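Local coordinates for protein enoyl-CoA hydratase, EchA3 (Mycobacterium marinum M, PDB 3R6H) that probably acts as a lyase in lipid metabolism, with the crotonase fold of enoyl-CoA hydratases and isomerases, at residues F112-R120 with I139-R150. Residues are numbered along the deposited sequence; the frame is centred on the assembly and turned at random.
Sequences FLLCSGDHR and IPYAAMEVLKLR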
loop_
_atom_site.group_PDB
_atom_site.type_symbol
_atom_site.label_atom_id
_atom_site.label_comp_id
_atom_site.label_asym_id
_atom_site.label_seq_id
_atom_site.Cartn_x
_atom_site.Cartn_y
_atom_site.Cartn_z
ATOM N N PHE A 112 7.043 -10.506 -12.958
ATOM C CA PHE A 112 6.797 -9.155 -13.466
ATOM C C PHE A 112 5.726 -9.171 -14.547
ATOM O O PHE A 112 4.872 -8.283 -14.563
ATOM C CB PHE A 112 8.081 -8.469 -13.941
ATOM C CG PHE A 112 9.227 -8.605 -12.993
ATOM C CD1 PHE A 112 9.050 -8.528 -11.604
ATOM C CD2 PHE A 112 10.509 -8.810 -13.485
ATOM C CE1 PHE A 112 10.116 -8.706 -10.733
ATOM C CE2 PHE A 112 11.573 -8.985 -12.623
ATOM C CZ PHE A 112 11.404 -8.932 -11.249
ATOM N N LEU A 113 5.751 -10.194 -15.414
ATOM C CA LEU A 113 4.705 -10.396 -16.414
ATOM C C LEU A 113 3.330 -10.605 -15.733
ATOM O O LEU A 113 2.334 -9.994 -16.154
ATOM C CB LEU A 113 5.070 -11.572 -17.354
ATOM C CG LEU A 113 4.098 -11.837 -18.498
ATOM C CD1 LEU A 113 4.070 -10.615 -19.376
ATOM C CD2 LEU A 113 4.520 -13.085 -19.324
ATOM N N LEU A 114 3.295 -11.448 -14.696
ATOM C CA LEU A 114 2.079 -11.711 -13.919
ATOM C C LEU A 114 1.496 -10.376 -13.398
ATOM O O LEU A 114 0.297 -10.134 -13.485
ATOM C CB LEU A 114 2.399 -12.663 -12.745
ATOM C CG LEU A 114 1.340 -12.806 -11.667
ATOM C CD1 LEU A 114 0.084 -13.460 -12.283
ATOM C CD2 LEU A 114 1.950 -13.612 -10.490
ATOM N N CYS A 115 2.376 -9.501 -12.898
ATOM C CA CYS A 115 1.983 -8.186 -12.369
ATOM C C CYS A 115 1.632 -7.138 -13.449
ATOM O O CYS A 115 1.313 -5.976 -13.120
ATOM C CB CYS A 115 3.106 -7.640 -11.517
ATOM S SG CYS A 115 3.264 -8.463 -9.917
ATOM N N SER A 116 1.663 -7.542 -14.724
ATOM C CA SER A 116 1.421 -6.630 -15.830
ATOM C C SER A 116 -0.013 -6.672 -16.372
ATOM O O SER A 116 -0.313 -5.923 -17.281
ATOM C CB SER A 116 2.430 -6.874 -16.983
ATOM O OG SER A 116 3.779 -6.791 -16.512
ATOM N N GLY A 117 -0.885 -7.509 -15.782
ATOM C CA GLY A 117 -2.298 -7.568 -16.173
ATOM C C GLY A 117 -3.231 -6.931 -15.164
ATOM O O GLY A 117 -2.856 -6.665 -13.996
ATOM N N ASP A 118 -4.495 -6.773 -15.554
ATOM C CA ASP A 118 -5.482 -6.109 -14.689
ATOM C C ASP A 118 -6.027 -6.998 -13.566
ATOM O O ASP A 118 -6.361 -6.494 -12.482
ATOM C CB ASP A 118 -6.640 -5.588 -15.530
ATOM C CG ASP A 118 -6.191 -4.526 -16.517
ATOM O OD1 ASP A 118 -5.926 -3.391 -16.088
ATOM O OD2 ASP A 118 -6.021 -4.859 -17.721
ATOM N N HIS A 119 -6.146 -8.290 -13.862
ATOM C CA HIS A 119 -6.714 -9.257 -12.930
ATOM C C HIS A 119 -5.863 -10.516 -13.061
ATOM O O HIS A 119 -5.608 -11.005 -14.184
ATOM C CB HIS A 119 -8.185 -9.571 -13.243
ATOM C CG HIS A 119 -8.836 -10.462 -12.231
ATOM N ND1 HIS A 119 -9.074 -10.054 -10.941
ATOM C CD2 HIS A 119 -9.304 -11.736 -12.314
ATOM C CE1 HIS A 119 -9.663 -11.031 -10.267
ATOM N NE2 HIS A 119 -9.792 -12.074 -11.070
ATOM N N ARG A 120 -5.427 -11.024 -11.912
ATOM C CA ARG A 120 -4.477 -12.126 -11.848
ATOM C C ARG A 120 -5.025 -13.290 -11.038
ATOM O O ARG A 120 -5.288 -13.145 -9.850
ATOM C CB ARG A 120 -3.189 -11.612 -11.238
ATOM C CG ARG A 120 -2.528 -10.512 -11.980
ATOM C CD ARG A 120 -1.579 -9.745 -11.104
ATOM N NE ARG A 120 -2.274 -9.083 -10.012
ATOM C CZ ARG A 120 -1.656 -8.396 -9.056
ATOM N NH1 ARG A 120 -0.316 -8.324 -9.045
ATOM N NH2 ARG A 120 -2.350 -7.813 -8.098
ATOM N N ILE A 139 17.640 -6.298 -9.081
ATOM C CA ILE A 139 16.392 -6.161 -9.845
ATOM C C ILE A 139 16.417 -4.881 -10.674
ATOM O O ILE A 139 16.657 -3.807 -10.136
ATOM C CB ILE A 139 15.133 -6.165 -8.937
ATOM C CG1 ILE A 139 15.066 -7.483 -8.152
ATOM C CG2 ILE A 139 13.853 -5.975 -9.814
ATOM C CD1 ILE A 139 13.849 -7.646 -7.217
ATOM N N PRO A 140 16.148 -4.970 -11.993
ATOM C CA PRO A 140 16.142 -3.776 -12.831
ATOM C C PRO A 140 15.132 -2.735 -12.394
ATOM O O PRO A 140 14.084 -3.087 -11.815
ATOM C CB PRO A 140 15.745 -4.317 -14.217
ATOM C CG PRO A 140 16.240 -5.707 -14.228
ATOM C CD PRO A 140 15.933 -6.175 -12.789
ATOM N N TYR A 141 15.414 -1.462 -12.684
ATOM C CA TYR A 141 14.528 -0.381 -12.296
ATOM C C TYR A 141 13.118 -0.575 -12.846
ATOM O O TYR A 141 12.138 -0.351 -12.111
ATOM C CB TYR A 141 15.072 0.985 -12.754
ATOM C CG TYR A 141 16.200 1.495 -11.872
ATOM C CD1 TYR A 141 15.936 2.038 -10.630
ATOM C CD2 TYR A 141 17.521 1.438 -12.295
ATOM C CE1 TYR A 141 16.951 2.518 -9.813
ATOM C CE2 TYR A 141 18.562 1.916 -11.467
ATOM C CZ TYR A 141 18.254 2.455 -10.233
ATOM O OH TYR A 141 19.256 2.941 -9.405
ATOM N N ALA A 142 12.979 -0.991 -14.110
ATOM C CA ALA A 142 11.633 -1.180 -14.669
ATOM C C ALA A 142 10.827 -2.239 -13.917
ATOM O O ALA A 142 9.622 -2.065 -13.698
ATOM C CB ALA A 142 11.658 -1.511 -16.149
ATOM N N ALA A 143 11.508 -3.306 -13.510
ATOM C CA ALA A 143 10.883 -4.380 -12.711
ATOM C C ALA A 143 10.493 -3.880 -11.338
ATOM O O ALA A 143 9.417 -4.227 -10.815
ATOM C CB ALA A 143 11.846 -5.588 -12.590
ATOM N N MET A 144 11.337 -3.055 -10.722
ATOM C CA MET A 144 10.959 -2.505 -9.420
ATOM C C MET A 144 9.669 -1.701 -9.510
ATOM O O MET A 144 8.822 -1.733 -8.608
ATOM C CB MET A 144 12.079 -1.661 -8.797
ATOM C CG MET A 144 13.379 -2.470 -8.445
ATOM S SD MET A 144 13.096 -3.657 -7.103
ATOM C CE MET A 144 13.050 -2.503 -5.714
ATOM N N GLU A 145 9.517 -0.960 -10.593
ATOM C CA GLU A 145 8.316 -0.129 -10.750
ATOM C C GLU A 145 7.063 -0.998 -10.943
ATOM O O GLU A 145 5.979 -0.671 -10.443
ATOM C CB GLU A 145 8.496 0.838 -11.916
ATOM C CG GLU A 145 9.580 1.903 -11.683
ATOM C CD GLU A 145 9.213 2.984 -10.730
ATOM O OE1 GLU A 145 8.013 3.173 -10.395
ATOM O OE2 GLU A 145 10.158 3.687 -10.263
ATOM N N VAL A 146 7.206 -2.092 -11.666
ATOM C CA VAL A 146 6.122 -3.057 -11.846
ATOM C C VAL A 146 5.704 -3.652 -10.492
ATOM O O VAL A 146 4.507 -3.669 -10.165
ATOM C CB VAL A 146 6.514 -4.181 -12.821
ATOM C CG1 VAL A 146 5.513 -5.313 -12.785
ATOM C CG2 VAL A 146 6.656 -3.646 -14.296
ATOM N N LEU A 147 6.688 -4.048 -9.677
ATOM C CA LEU A 147 6.388 -4.553 -8.339
ATOM C C LEU A 147 5.730 -3.481 -7.468
ATOM O O LEU A 147 4.753 -3.750 -6.782
ATOM C CB LEU A 147 7.627 -5.104 -7.641
ATOM C CG LEU A 147 8.292 -6.338 -8.243
ATOM C CD1 LEU A 147 9.549 -6.635 -7.450
ATOM C CD2 LEU A 147 7.327 -7.555 -8.295
ATOM N N LYS A 148 6.271 -2.262 -7.501
ATOM C CA LYS A 148 5.796 -1.191 -6.613
ATOM C C LYS A 148 4.354 -0.836 -6.942
ATOM O O LYS A 148 3.595 -0.446 -6.064
ATOM C CB LYS A 148 6.651 0.050 -6.776
ATOM C CG LYS A 148 6.477 1.047 -5.628
ATOM C CD LYS A 148 7.436 2.186 -5.747
ATOM C CE LYS A 148 6.934 3.237 -6.683
ATOM N NZ LYS A 148 7.667 4.565 -6.453
ATOM N N LEU A 149 3.972 -0.992 -8.204
ATOM C CA LEU A 149 2.613 -0.683 -8.609
ATOM C C LEU A 149 1.568 -1.600 -7.949
ATOM O O LEU A 149 0.403 -1.189 -7.809
ATOM C CB LEU A 149 2.451 -0.802 -10.139
ATOM C CG LEU A 149 1.143 -0.335 -10.766
ATOM C CD1 LEU A 149 0.867 1.163 -10.609
ATOM C CD2 LEU A 149 1.224 -0.698 -12.283
ATOM N N ARG A 150 1.947 -2.839 -7.628
ATOM C CA ARG A 150 0.984 -3.867 -7.165
ATOM C C ARG A 150 1.174 -4.343 -5.736
ATOM O O ARG A 150 0.212 -4.655 -5.051
ATOM C CB ARG A 150 0.965 -5.087 -8.090
ATOM C CG ARG A 150 0.825 -4.795 -9.561
ATOM C CD ARG A 150 -0.367 -3.966 -9.881
ATOM N NE ARG A 150 -1.638 -4.697 -10.021
ATOM C CZ ARG A 150 -2.055 -5.299 -11.138
ATOM N NH1 ARG A 150 -3.263 -5.829 -11.205
ATOM N NH2 ARG A 150 -1.286 -5.333 -12.213
#
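Phe112, in the last turn of helix 109-114, and Ala143, in the first turn of helix 141-150, bring the two backbones nearest, with their CA atoms 6.3 Å apart, and from there helix 141-150 runs toward the beta turn Leu114-Gly117, which the Arg150 side chain reaches. The contact thus ties helix 141-150 to the link between helix 109-114 and strand 119-122 in the crotonase core. The Phe112 ring takes the Ala143 methyl over one face: Ala143 CB lies 3.6 Å from the ring centroid and 17° off its normal, a CH-pi contact. Leu147 CD2 meets the ring at its edge, 3.9 Å from Phe112 CD1, while Ile139 CG2 comes obliquely to Phe112 CZ. One turn along, Val146 sends CG1 anti to its backbone N (chi1 168°), which carries this methyl to Cys115 CB at 3.6 Å and next to Phe112 O. That carbonyl also accepts a hydrogen bond from Ser116 OG, 2.7 Å from Phe112 O; the same hydroxyl is bonded to Ser88.

Arg150 supplies the polar half. Its chain bends at chi2 and chi3, bringing the guanidinium across to the turn, where Arg150 NH2 and NH1 grip the single acceptor Gly117 O at 2.7 and 2.9 Å, with that oxygen in the guanidinium plane. Over one face of this group the Arg120 guanidinium lies stacked, centres 3.8 Å apart and planes at 24°. The pair sits at a subunit interface, where Ser154 of the second subunit bonds both Arg120 NH2 and Arg150 O.

Asp178, salt-bridged to Arg120 and in a long, weak ion pair with Arg150, probably balances the charge of the stacked guanidinium groups, while Arg150 satisfies the buried Gly117 O with two bonds and gives Cys115 O a weak one.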